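Local atomic coordinates of carbohydrate binding module (Escherichia coli, PDB entry 2XFD), a protein that binds carbohydrates, here the disaccharide cellobiose, as a calcium-dependent family 60 module, and is probably a xylan-recognising domain as well. Residues 3-8 against 20-25; 47-52 against 67-72; 62-67 against 104-109. All blocks are in the same frame, centred on the assembly; numbering follows the deposited sequence.

How the contacts relate
All three contacts bridge the same two antiparallel sheets of a beta-sandwich. Contacts 1 and 2 lie side by side, their centres about 5 Å apart, because strands 4-11 and 62-69 are neighbours in one sheet and strands 17-22 and 48-53 in the other. Contact 3 carries the core onward, with centres about 9 Å from contact 2 and about 10 Å from contact 1. Ile-67 belongs to both contacts 2 and 3. Asp-65 in contact 3 binds one calcium ion. The sugar sits elsewhere, at the second calcium ion with Asp-56, Asp-61 and His-101: the side chain of Val-64 is about 13 Å from that ion, and that of Ile-106 about 14 Å from a bound glucose unit.

Contact 1: 3-8 against 20-25; sequences NSITVR and LQVGGT
No ring or other flat group lies between Ile-5 and Val-7 on one side and Leu-20 and Val-22 on the other; the contact is wholly aliphatic, made almost entirely by methyl groups. Ile-5 and Leu-20 carry most of it, their side chains passing at a slant. Both methyls of Leu-20 bear on Ile-5 CG2, CD1 at 4.0 Å, and Leu-20 CD2 also lies 4.0 Å from Ile-5 CB. Ile-5 sends its other arm a different way. With CG1 beside the backbone N (chi1 -58°), the extended chain carries CD1 toward Val-22, whose CG2 lies 4.2 Å from Ile-5 CD1. Val-7 adds a looser touch, its CG2 4.3 Å from Leu-20 CD1.

The neighbours close round this group. Trp-30 of strand 25-31 reaches both Val-7 and Leu-20, and Ile-49 of strand 48-53 touches Ile-5 and Leu-20. Past Val-22 the chain reverses in a type I' turn over Gly-23 and Gly-24, tied by Val-22 N to Thr-25 O at 2.9 Å and by a return bond from Thr-25 N to Val-22 O. The segments share no hydrogen bond, and the axes of strands 4-8 and 20-22 approach no closer than 9.8 Å, running at 142° to each other. Two strands of separate sheets meeting through aliphatic side chains, with no backbone bond between them, is the arrangement found in the core of a beta-sandwich.

Contact 2: 47-52 against 67-72; sequences GEIRVA and IVVNGQ
Ile-49 and Val-51 on strand 48-52 face Ile-67 and Val-69 on strand 67-69 across a gap of 10.3 Å between axes, the two strands running nearly antiparallel at 155°. This is again the interior of the beta-sandwich, where opposed sheets meet by side chains alone. Ile-49 reaches two partners with two different methyls. Its CD1 comes tip to tip with Val-69, 3.7 Å from Val-69 CG2, while its CG2 meets Ile-67 CD1 at 3.8 Å, the two isoleucines lying aslant. Ile-67 holds CG1 between the backbone N and the carbonyl carbon (chi1 73°), a torsion that sets CG2 anti to the carbonyl carbon, beside the backbone N, where it meets Val-51. There the side chains slide past each other, with Val-51 CG2 3.9 Å from Ile-67 CG2.

Beyond Val-69 a type I' turn through Asn-70 and Gly-71 leads into strand 72-75. Asn-70 uses both ends of its amide on the start of the chain, with OD1 taking Ser-4 N and ND2 giving to Asn-3 OD1. Strand 48-52 carries charges on its other side, where Arg-50 also makes a cation-pi contact with Tyr-105. Arg-50 grips Glu-48 side-on with two nitrogens: NH1 bonds to OE2 at 3.0 Å, and NE, nearly straight at 167°, meets OE1 at 3.0 Å from above the carboxylate plane.

Contact 3: 62-67 against 104-109; sequences VQVDYI and GYISFG. With CA (calcium ion), chain D.
Ile-67 lies over one face of the Phe-108 ring, stretched along it from the root to the far end. Strands 62-67 and 104-109 belong to opposite sheets of the beta-sandwich, and the contact lies in the core between them; the strands run roughly the same way, at 23°, with no hydrogen bond across. The CH-pi contact comes from Ile-67 CG2, 3.9 Å from the ring centroid and 15° off the ring normal, displaced toward CZ. At the other end Ile-67 CD1 presses close on the root of the ring, 3.5 Å from Phe-108 CG, and CG1 lies over the same face between them. Phe-108 has CG anti to its own carbonyl carbon (chi1 -67°), which aims the ring into the space between the sheets. Val-64 comes at the ring obliquely, its CG1 4.2 Å from Phe-108 CZ, and also meets Ile-106 tip to tip, with Val-64 CB 4.0 Å from Ile-106 CD1. Val-51 borders Phe-108 as well. Replacing Phe-108 by an alanine would probably open a gap beneath Ile-67 and leave Val-64 CG1 without its aromatic neighbour.

Between Val-64 and Ile-67, both turned inward, the two residues Asp-65 and Tyr-66 both point away from strand 104-109. Opposite Arg-8 this is consistent with a classic beta bulge. Here both the carbonyl and the carboxylate of Asp-65 bind one calcium ion, whose site Gln-75, Glu-77 and Glu-98 complete. Asp-65 OD1 binds the calcium ion at 2.3 Å and Asp-65 O at 2.5 Å, while a water oxygen lies 2.4 Å from the same ion.

Contact 1: 3-8 against 20-25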
ATOM      1  N   ASN A   3     -17.410  -1.715   5.570  1.00  7.94           N
ATOM      2  CA  ASN A   3     -16.473  -0.632   5.253  1.00  6.31           C
ATOM      3  C   ASN A   3     -16.081  -0.650   3.838  1.00  6.75           C
ATOM      4  O   ASN A   3     -16.094  -1.736   3.193  1.00 11.21           O
ATOM      5  CB  ASN A   3     -15.269  -0.836   6.167  1.00  6.83           C
ATOM      6  CG  ASN A   3     -15.731  -0.807   7.617  1.00  7.76           C
ATOM      7  OD1 ASN A   3     -16.228   0.193   8.067  1.00  8.53           O
ATOM      8  ND2 ASN A   3     -15.531  -1.921   8.345  1.00  9.43           N
ATOM      9  N   SER A   4     -15.788   0.492   3.284  1.00  6.65           N
ATOM     10  CA  SER A   4     -15.298   0.650   1.918  1.00  6.89           C
ATOM     11  C   SER A   4     -13.918   1.257   1.951  1.00  5.66           C
ATOM     12  O   SER A   4     -13.699   2.259   2.627  1.00  6.44           O
ATOM     13  CB  SER A   4     -16.275   1.549   1.120  1.00  9.14           C
ATOM     14  OG  SER A   4     -15.865   1.580  -0.230  1.00 11.76           O
ATOM     15  N   ILE A   5     -13.000   0.644   1.223  1.00  5.18           N
ATOM     16  CA  ILE A   5     -11.638   1.124   1.148  1.00  4.87           C
ATOM     17  C   ILE A   5     -11.216   1.226  -0.295  1.00  4.59           C
ATOM     18  O   ILE A   5     -11.329   0.255  -1.075  1.00  6.17           O
ATOM     19  CB  ILE A   5     -10.634   0.187   1.921  1.00  5.35           C
ATOM     20  CG1 ILE A   5     -11.061   0.089   3.355  1.00  6.22           C
ATOM     21  CG2 ILE A   5      -9.230   0.735   1.764  1.00  6.07           C
ATOM     22  CD1 ILE A   5     -10.296  -0.994   4.157  1.00  7.96           C
ATOM     23  N   THR A   6     -10.727   2.383  -0.701  1.00  4.39           N
ATOM     24  CA  THR A   6     -10.164   2.615  -2.025  1.00  4.22           C
ATOM     25  C   THR A   6      -8.649   2.853  -1.896  1.00  4.21           C
ATOM     26  O   THR A   6      -8.252   3.657  -1.052  1.00  5.55           O
ATOM     27  CB  THR A   6     -10.806   3.764  -2.742  1.00  5.29           C
ATOM     28  OG1 THR A   6     -12.177   3.487  -2.940  1.00  7.73           O
ATOM     29  CG2 THR A   6     -10.177   4.120  -4.054  1.00  6.89           C
ATOM     30  N   VAL A   7      -7.838   2.144  -2.661  1.00  4.18           N
ATOM     31  CA  VAL A   7      -6.422   2.327  -2.734  1.00  3.64           C
ATOM     32  C   VAL A   7      -6.104   3.047  -4.044  1.00  3.84           C
ATOM     33  O   VAL A   7      -6.513   2.585  -5.101  1.00  4.65           O
ATOM     34  CB  VAL A   7      -5.696   0.986  -2.649  1.00  4.20           C
ATOM     35  CG1 VAL A   7      -4.178   1.154  -2.773  1.00  5.68           C
ATOM     36  CG2 VAL A   7      -6.073   0.257  -1.395  1.00  5.28           C
ATOM     37  N   ARG A   8      -5.349   4.152  -3.988  1.00  3.86           N
ATOM     38  CA  ARG A   8      -4.867   4.823  -5.191  1.00  3.82           C
ATOM     39  C   ARG A   8      -3.359   4.550  -5.286  1.00  3.62           C
ATOM     40  O   ARG A   8      -2.601   4.979  -4.422  1.00  4.11           O
ATOM     41  CB  ARG A   8      -5.148   6.321  -5.124  1.00  6.17           C
ATOM     42  CG  ARG A   8      -4.717   6.983  -6.430  1.00  9.04           C
ATOM     43  CD  ARG A   8      -5.434   8.110  -6.851  1.00 14.49           C
ATOM     44  NE  ARG A   8      -5.174   8.602  -8.162  1.00 10.38           N
ATOM     45  CZ  ARG A   8      -5.876   8.412  -9.293  1.00  9.03           C
ATOM     46  NH1 ARG A   8      -5.501   9.090 -10.365  1.00 10.10           N
ATOM     47  NH2 ARG A   8      -6.869   7.554  -9.377  1.00 10.70           N
ATOM     48  N   LEU A  20      -4.392  -5.458  -0.188  1.00  5.13           N
ATOM     49  CA  LEU A  20      -5.062  -4.718   0.888  1.00  4.48           C
ATOM     50  C   LEU A  20      -5.320  -5.711   2.031  1.00  4.55           C
ATOM     51  O   LEU A  20      -6.002  -6.715   1.789  1.00  5.07           O
ATOM     52  CB  LEU A  20      -6.400  -4.159   0.381  1.00  5.00           C
ATOM     53  CG  LEU A  20      -7.219  -3.477   1.437  1.00  5.99           C
ATOM     54  CD1 LEU A  20      -6.590  -2.253   2.059  1.00  7.09           C
ATOM     55  CD2 LEU A  20      -8.575  -3.108   0.847  1.00  7.56           C
ATOM     56  N   GLN A  21      -4.799  -5.419   3.190  1.00  4.67           N
ATOM     57  CA  GLN A  21      -4.916  -6.298   4.356  1.00  4.85           C
ATOM     58  C   GLN A  21      -5.602  -5.569   5.496  1.00  4.83           C
ATOM     59  O   GLN A  21      -5.369  -4.360   5.670  1.00  5.80           O
ATOM     60  CB  GLN A  21      -3.530  -6.747   4.798  1.00  6.38           C
ATOM     61  CG  GLN A  21      -2.740  -7.444   3.723  1.00  9.19           C
ATOM     62  CD  GLN A  21      -1.318  -7.742   4.179  1.00 11.68           C
ATOM     63  OE1 GLN A  21      -0.650  -6.925   4.790  1.00 13.30           O
ATOM     64  NE2 GLN A  21      -0.850  -8.864   3.795  1.00 23.39           N
ATOM     65  N   VAL A  22      -6.399  -6.262   6.268  1.00  5.28           N
ATOM     66  CA  VAL A  22      -7.005  -5.697   7.444  1.00  5.02           C
ATOM     67  C   VAL A  22      -6.794  -6.704   8.588  1.00  5.68           C
ATOM     68  O   VAL A  22      -7.236  -7.874   8.470  1.00  6.46           O
ATOM     69  CB  VAL A  22      -8.467  -5.346   7.251  1.00  5.85           C
ATOM     70  CG1 VAL A  22      -9.035  -4.803   8.545  1.00  8.33           C
ATOM     71  CG2 VAL A  22      -8.622  -4.335   6.159  1.00  6.85           C
ATOM     72  N   GLY A  23      -6.081  -6.334   9.640  1.00  6.00           N
ATOM     73  CA  GLY A  23      -5.771  -7.263  10.722  1.00  6.28           C
ATOM     74  C   GLY A  23      -4.955  -8.443  10.284  1.00  6.74           C
ATOM     75  O   GLY A  23      -4.971  -9.502  10.939  1.00  9.54           O
ATOM     76  N   GLY A  24      -4.233  -8.345   9.186  1.00  6.72           N
ATOM     77  CA  GLY A  24      -3.450  -9.466   8.642  1.00  7.06           C
ATOM     78  C   GLY A  24      -4.190 -10.278   7.656  1.00  6.43           C
ATOM     79  O   GLY A  24      -3.600 -11.147   7.014  1.00  8.23           O
ATOM     80  N   THR A  25      -5.513 -10.106   7.488  1.00  6.23           N
ATOM     81  CA  THR A  25      -6.281 -10.811   6.506  1.00  5.98           C
ATOM     82  C   THR A  25      -6.178 -10.086   5.175  1.00  5.42           C
ATOM     83  O   THR A  25      -6.394  -8.878   5.093  1.00  6.55           O
ATOM     84  CB  THR A  25      -7.797 -10.825   6.851  1.00  6.91           C
ATOM     85  OG1 THR A  25      -7.929 -11.338   8.159  1.00  8.75           O
ATOM     86  CG2 THR A  25      -8.589 -11.500   5.854  1.00  7.46           C
TER

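Contact 2: 47-52 against 67-72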
ATOM      1  N   GLY A  47      -9.846  -3.981  11.829  1.00  7.45           N
ATOM      2  CA  GLY A  47      -8.498  -3.858  12.364  1.00  7.66           C
ATOM      3  C   GLY A  47      -7.552  -3.024  11.496  1.00  5.72           C
ATOM      4  O   GLY A  47      -7.970  -2.150  10.704  1.00  6.25           O
ATOM      5  N   GLU A  48      -6.251  -3.211  11.691  1.00  5.48           N
ATOM      6  CA  GLU A  48      -5.224  -2.382  11.110  1.00  4.83           C
ATOM      7  C   GLU A  48      -5.190  -2.590   9.626  1.00  4.27           C
ATOM      8  O   GLU A  48      -5.032  -3.699   9.125  1.00  5.50           O
ATOM      9  CB  GLU A  48      -3.880  -2.737  11.648  1.00  5.72           C
ATOM     10  CG  GLU A  48      -2.746  -1.892  11.152  1.00  6.60           C
ATOM     11  CD  GLU A  48      -1.370  -2.376  11.524  1.00  9.17           C
ATOM     12  OE1 GLU A  48      -0.409  -1.926  10.891  1.00  8.39           O
ATOM     13  OE2 GLU A  48      -1.231  -3.201  12.432  1.00 16.37           O
ATOM     14  N   ILE A  49      -5.251  -1.510   8.857  1.00  4.60           N
ATOM     15  CA  ILE A  49      -5.186  -1.541   7.408  1.00  4.47           C
ATOM     16  C   ILE A  49      -3.737  -1.444   6.969  1.00  3.64           C
ATOM     17  O   ILE A  49      -2.991  -0.572   7.387  1.00  5.04           O
ATOM     18  CB  ILE A  49      -5.966  -0.361   6.766  1.00  4.50           C
ATOM     19  CG1 ILE A  49      -7.445  -0.397   7.181  1.00  5.29           C
ATOM     20  CG2 ILE A  49      -5.802  -0.366   5.289  1.00  5.38           C
ATOM     21  CD1 ILE A  49      -8.126   0.943   6.877  1.00  7.33           C
ATOM     22  N   ARG A  50      -3.326  -2.356   6.068  1.00  4.59           N
ATOM     23  CA  ARG A  50      -2.039  -2.280   5.397  1.00  4.52           C
ATOM     24  C   ARG A  50      -2.227  -2.406   3.906  1.00  4.74           C
ATOM     25  O   ARG A  50      -3.113  -3.114   3.415  1.00  5.80           O
ATOM     26  CB  ARG A  50      -1.128  -3.399   5.897  1.00  5.74           C
ATOM     27  CG  ARG A  50      -0.789  -3.312   7.365  1.00  5.89           C
ATOM     28  CD  ARG A  50      -0.021  -4.508   7.842  1.00  7.04           C
ATOM     29  NE  ARG A  50       0.238  -4.330   9.253  1.00  7.77           N
ATOM     30  CZ  ARG A  50       0.800  -5.271  10.018  1.00  8.35           C
ATOM     31  NH1 ARG A  50       0.898  -5.064  11.323  1.00  9.78           N
ATOM     32  NH2 ARG A  50       1.259  -6.368   9.487  1.00  9.97           N
ATOM     33  N   VAL A  51      -1.378  -1.711   3.145  1.00  4.30           N
ATOM     34  CA  VAL A  51      -1.214  -1.950   1.720  1.00  3.97           C
ATOM     35  C   VAL A  51       0.178  -2.507   1.549  1.00  3.90           C
ATOM     36  O   VAL A  51       1.168  -1.866   1.890  1.00  4.94           O
ATOM     37  CB  VAL A  51      -1.399  -0.705   0.881  1.00  4.42           C
ATOM     38  CG1 VAL A  51      -1.113  -0.990  -0.562  1.00  5.46           C
ATOM     39  CG2 VAL A  51      -2.794  -0.142   1.072  1.00  5.31           C
ATOM     40  N   ALA A  52       0.244  -3.770   1.086  1.00  4.68           N
ATOM     41  CA  ALA A  52       1.490  -4.521   1.006  1.00  4.94           C
ATOM     42  C   ALA A  52       1.873  -4.791  -0.408  1.00  5.11           C
ATOM     43  O   ALA A  52       1.074  -5.237  -1.225  1.00  7.33           O
ATOM     44  CB  ALA A  52       1.354  -5.860   1.712  1.00  6.78           C
ATOM     45  N   ILE A  67      -5.017   6.058   0.578  1.00  3.32           N
ATOM     46  CA  ILE A  67      -6.221   5.264   0.598  1.00  3.11           C
ATOM     47  C   ILE A  67      -7.365   6.165   1.041  1.00  3.44           C
ATOM     48  O   ILE A  67      -7.174   7.231   1.612  1.00  4.15           O
ATOM     49  CB  ILE A  67      -6.126   3.975   1.479  1.00  4.01           C
ATOM     50  CG1 ILE A  67      -6.155   4.298   2.959  1.00  3.81           C
ATOM     51  CG2 ILE A  67      -4.911   3.189   1.071  1.00  4.43           C
ATOM     52  CD1 ILE A  67      -6.211   3.061   3.818  1.00  4.87           C
ATOM     53  N   VAL A  68      -8.612   5.692   0.818  1.00  3.77           N
ATOM     54  CA  VAL A  68      -9.798   6.335   1.293  1.00  3.99           C
ATOM     55  C   VAL A  68     -10.588   5.275   2.077  1.00  3.85           C
ATOM     56  O   VAL A  68     -10.849   4.202   1.548  1.00  5.04           O
ATOM     57  CB  VAL A  68     -10.674   6.885   0.136  1.00  4.08           C
ATOM     58  CG1 VAL A  68     -11.813   7.724   0.712  1.00  6.16           C
ATOM     59  CG2 VAL A  68      -9.834   7.664  -0.855  1.00  6.02           C
ATOM     60  N   VAL A  69     -10.911   5.566   3.312  1.00  3.61           N
ATOM     61  CA  VAL A  69     -11.598   4.648   4.209  1.00  4.05           C
ATOM     62  C   VAL A  69     -12.930   5.247   4.581  1.00  4.42           C
ATOM     63  O   VAL A  69     -12.961   6.249   5.317  1.00  4.62           O
ATOM     64  CB  VAL A  69     -10.758   4.336   5.459  1.00  4.28           C
ATOM     65  CG1 VAL A  69     -11.483   3.308   6.315  1.00  5.93           C
ATOM     66  CG2 VAL A  69      -9.366   3.893   5.112  1.00  5.06           C
ATOM     67  N   ASN A  70     -14.044   4.725   4.094  1.00  4.58           N
ATOM     68  CA  ASN A  70     -15.347   5.279   4.377  1.00  5.73           C
ATOM     69  C   ASN A  70     -15.365   6.781   4.159  1.00  6.05           C
ATOM     70  O   ASN A  70     -15.963   7.568   4.934  1.00  7.65           O
ATOM     71  CB  ASN A  70     -15.816   4.887   5.790  1.00  6.48           C
ATOM     72  CG  ASN A  70     -15.953   3.400   5.971  1.00  6.12           C
ATOM     73  OD1 ASN A  70     -16.411   2.725   5.030  1.00  7.98           O
ATOM     74  ND2 ASN A  70     -15.585   2.880   7.158  1.00  8.13           N
ATOM     75  N   GLY A  71     -14.752   7.235   3.065  1.00  5.44           N
ATOM     76  CA  GLY A  71     -14.735   8.600   2.684  1.00  5.33           C
ATOM     77  C   GLY A  71     -13.615   9.458   3.199  1.00  5.24           C
ATOM     78  O   GLY A  71     -13.489  10.593   2.750  1.00  6.10           O
ATOM     79  N   GLN A  72     -12.786   8.927   4.109  1.00  4.92           N
ATOM     80  CA  GLN A  72     -11.673   9.691   4.658  1.00  4.69           C
ATOM     81  C   GLN A  72     -10.373   9.349   3.913  1.00  3.91           C
ATOM     82  O   GLN A  72      -9.934   8.193   3.957  1.00  4.18           O
ATOM     83  CB  GLN A  72     -11.504   9.374   6.136  1.00  4.98           C
ATOM     84  CG  GLN A  72     -10.420  10.256   6.789  1.00  5.55           C
ATOM     85  CD  GLN A  72     -10.115   9.811   8.173  1.00  5.90           C
ATOM     86  OE1 GLN A  72      -9.677   8.682   8.377  1.00  6.95           O
ATOM     87  NE2 GLN A  72     -10.337  10.700   9.166  1.00  7.59           N
TER

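Contact 3: 62-67 against 104-109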
ATOM      1  N   VAL A  62       6.445   0.146  -6.044  1.00  5.23           N
ATOM      2  CA  VAL A  62       5.065   0.633  -5.918  1.00  4.90           C
ATOM      3  C   VAL A  62       5.060   2.029  -5.329  1.00  4.39           C
ATOM      4  O   VAL A  62       5.800   2.327  -4.372  1.00  5.17           O
ATOM      5  CB  VAL A  62       4.258  -0.324  -5.058  1.00  4.67           C
ATOM      6  CG1 VAL A  62       2.885   0.252  -4.710  1.00  5.55           C
ATOM      7  CG2 VAL A  62       4.113  -1.700  -5.762  1.00  5.58           C
ATOM      8  N   GLN A  63       4.204   2.884  -5.867  1.00  4.03           N
ATOM      9  CA  GLN A  63       3.923   4.216  -5.308  1.00  4.41           C
ATOM     10  C   GLN A  63       2.430   4.216  -4.934  1.00  3.79           C
ATOM     11  O   GLN A  63       1.586   4.109  -5.807  1.00  4.49           O
ATOM     12  CB  GLN A  63       4.273   5.322  -6.273  1.00  4.52           C
ATOM     13  CG  GLN A  63       4.172   6.708  -5.683  1.00  5.05           C
ATOM     14  CD  GLN A  63       4.316   7.830  -6.677  1.00  6.37           C
ATOM     15  OE1 GLN A  63       4.358   7.646  -7.886  1.00  7.01           O
ATOM     16  NE2 GLN A  63       4.445   8.994  -6.192  1.00 11.72           N
ATOM     17  N   VAL A  64       2.147   4.379  -3.643  1.00  4.34           N
ATOM     18  CA  VAL A  64       0.784   4.498  -3.120  1.00  3.97           C
ATOM     19  C   VAL A  64       0.536   5.938  -2.812  1.00  3.94           C
ATOM     20  O   VAL A  64       1.204   6.531  -1.993  1.00  5.35           O
ATOM     21  CB  VAL A  64       0.616   3.605  -1.832  1.00  4.48           C
ATOM     22  CG1 VAL A  64      -0.835   3.718  -1.361  1.00  4.68           C
ATOM     23  CG2 VAL A  64       1.039   2.203  -2.042  1.00  6.04           C
ATOM     24  N   ASP A  65      -0.420   6.529  -3.490  1.00  4.41           N
ATOM     25  CA  ASP A  65      -0.764   7.916  -3.217  1.00  4.87           C
ATOM     26  C   ASP A  65      -1.437   8.069  -1.857  1.00  4.35           C
ATOM     27  O   ASP A  65      -1.004   8.862  -0.985  1.00  4.45           O
ATOM     28  CB  ASP A  65      -1.624   8.528  -4.341  1.00  5.04           C
ATOM     29  CG  ASP A  65      -1.739  10.020  -4.303  1.00  6.31           C
ATOM     30  OD1 ASP A  65      -1.305  10.647  -3.352  1.00  6.50           O
ATOM     31  OD2 ASP A  65      -2.304  10.581  -5.280  1.00  8.56           O
ATOM     32  N   TYR A  66      -2.491   7.321  -1.653  1.00  3.92           N
ATOM     33  CA  TYR A  66      -3.359   7.417  -0.519  1.00  3.65           C
ATOM     34  C   TYR A  66      -4.299   6.219  -0.535  1.00  3.36           C
ATOM     35  O   TYR A  66      -4.421   5.514  -1.537  1.00  4.30           O
ATOM     36  CB  TYR A  66      -4.149   8.759  -0.450  1.00  4.73           C
ATOM     37  CG  TYR A  66      -5.008   9.029  -1.674  1.00  3.84           C
ATOM     38  CD1 TYR A  66      -6.190   8.391  -1.892  1.00  4.73           C
ATOM     39  CD2 TYR A  66      -4.623   9.980  -2.595  1.00  6.20           C
ATOM     40  CE1 TYR A  66      -6.999   8.695  -2.982  1.00  5.22           C
ATOM     41  CE2 TYR A  66      -5.396  10.274  -3.684  1.00  7.14           C
ATOM     42  CZ  TYR A  66      -6.583   9.618  -3.876  1.00  7.13           C
ATOM     43  OH  TYR A  66      -7.352   9.916  -5.004  1.00  8.90           O
ATOM     44  N   ILE A  67      -5.017   6.058   0.578  1.00  3.32           N
ATOM     45  CA  ILE A  67      -6.221   5.264   0.598  1.00  3.11           C
ATOM     46  C   ILE A  67      -7.365   6.165   1.041  1.00  3.44           C
ATOM     47  O   ILE A  67      -7.174   7.231   1.612  1.00  4.15           O
ATOM     48  CB  ILE A  67      -6.126   3.975   1.479  1.00  4.01           C
ATOM     49  CG1 ILE A  67      -6.155   4.298   2.959  1.00  3.81           C
ATOM     50  CG2 ILE A  67      -4.911   3.189   1.071  1.00  4.43           C
ATOM     51  CD1 ILE A  67      -6.211   3.061   3.818  1.00  4.87           C
ATOM     52  N   GLY A 104       6.976  -5.240   1.526  1.00  8.11           N
ATOM     53  CA  GLY A 104       6.708  -4.574   2.741  1.00  6.95           C
ATOM     54  C   GLY A 104       5.363  -3.869   2.627  1.00  6.21           C
ATOM     55  O   GLY A 104       4.642  -4.085   1.637  1.00  7.03           O
ATOM     56  N   TYR A 105       5.018  -3.072   3.615  1.00  5.47           N
ATOM     57  CA  TYR A 105       3.696  -2.473   3.665  1.00  5.22           C
ATOM     58  C   TYR A 105       3.728  -1.072   4.245  1.00  4.63           C
ATOM     59  O   TYR A 105       4.632  -0.709   4.970  1.00  5.34           O
ATOM     60  CB  TYR A 105       2.716  -3.361   4.466  1.00  6.16           C
ATOM     61  CG  TYR A 105       3.073  -3.529   5.931  1.00  6.26           C
ATOM     62  CD1 TYR A 105       3.757  -4.623   6.398  1.00  8.64           C
ATOM     63  CD2 TYR A 105       2.789  -2.565   6.847  1.00  7.09           C
ATOM     64  CE1 TYR A 105       4.095  -4.751   7.780  1.00 11.73           C
ATOM     65  CE2 TYR A 105       3.117  -2.708   8.175  1.00  9.60           C
ATOM     66  CZ  TYR A 105       3.741  -3.759   8.614  1.00 11.31           C
ATOM     67  OH  TYR A 105       4.030  -3.899   9.961  1.00 16.94           O
ATOM     68  N   ILE A 106       2.680  -0.344   3.956  1.00  4.56           N
ATOM     69  CA  ILE A 106       2.324   0.915   4.616  1.00  4.22           C
ATOM     70  C   ILE A 106       1.153   0.636   5.507  1.00  3.99           C
ATOM     71  O   ILE A 106       0.147   0.059   5.048  1.00  4.76           O
ATOM     72  CB  ILE A 106       2.025   2.041   3.623  1.00  4.62           C
ATOM     73  CG1 ILE A 106       3.163   2.208   2.634  1.00  6.68           C
ATOM     74  CG2 ILE A 106       1.739   3.306   4.385  1.00  5.78           C
ATOM     75  CD1 ILE A 106       2.888   3.102   1.479  1.00  6.81           C
ATOM     76  N   SER A 107       1.220   1.032   6.775  1.00  4.40           N
ATOM     77  CA  SER A 107       0.109   0.901   7.699  1.00  4.36           C
ATOM     78  C   SER A 107      -0.659   2.185   7.777  1.00  4.29           C
ATOM     79  O   SER A 107      -0.116   3.249   7.953  1.00  5.89           O
ATOM     80  CB  SER A 107       0.603   0.592   9.095  1.00  6.16           C
ATOM     81  OG  SER A 107      -0.451   0.574  10.022  1.00  7.40           O
ATOM     82  N   PHE A 108      -1.998   2.081   7.648  1.00  4.72           N
ATOM     83  CA  PHE A 108      -2.895   3.233   7.641  1.00  4.70           C
ATOM     84  C   PHE A 108      -3.776   3.299   8.893  1.00  4.77           C
ATOM     85  O   PHE A 108      -4.721   4.054   8.959  1.00  6.51           O
ATOM     86  CB  PHE A 108      -3.783   3.245   6.395  1.00  4.56           C
ATOM     87  CG  PHE A 108      -2.992   3.467   5.130  1.00  3.71           C
ATOM     88  CD1 PHE A 108      -2.387   2.439   4.459  1.00  4.65           C
ATOM     89  CD2 PHE A 108      -2.885   4.720   4.587  1.00  4.45           C
ATOM     90  CE1 PHE A 108      -1.673   2.660   3.313  1.00  4.69           C
ATOM     91  CE2 PHE A 108      -2.209   4.957   3.432  1.00  4.23           C
ATOM     92  CZ  PHE A 108      -1.579   3.934   2.774  1.00  4.77           C
ATOM     93  N   GLY A 109      -3.415   2.558   9.915  1.00  6.37           N
ATOM     94  CA  GLY A 109      -4.206   2.557  11.161  1.00  6.56           C
ATOM     95  C   GLY A 109      -5.452   1.705  10.999  1.00  5.27           C
ATOM     96  O   GLY A 109      -5.706   1.075   9.998  1.00  5.98           O
TER
HETATM   97 CA    CA D1112      -0.100  11.122  -1.424  1.00  6.03          CA
HETATM   98  O   HOH W   1      -0.319  13.210  -2.538  1.00 12.00           O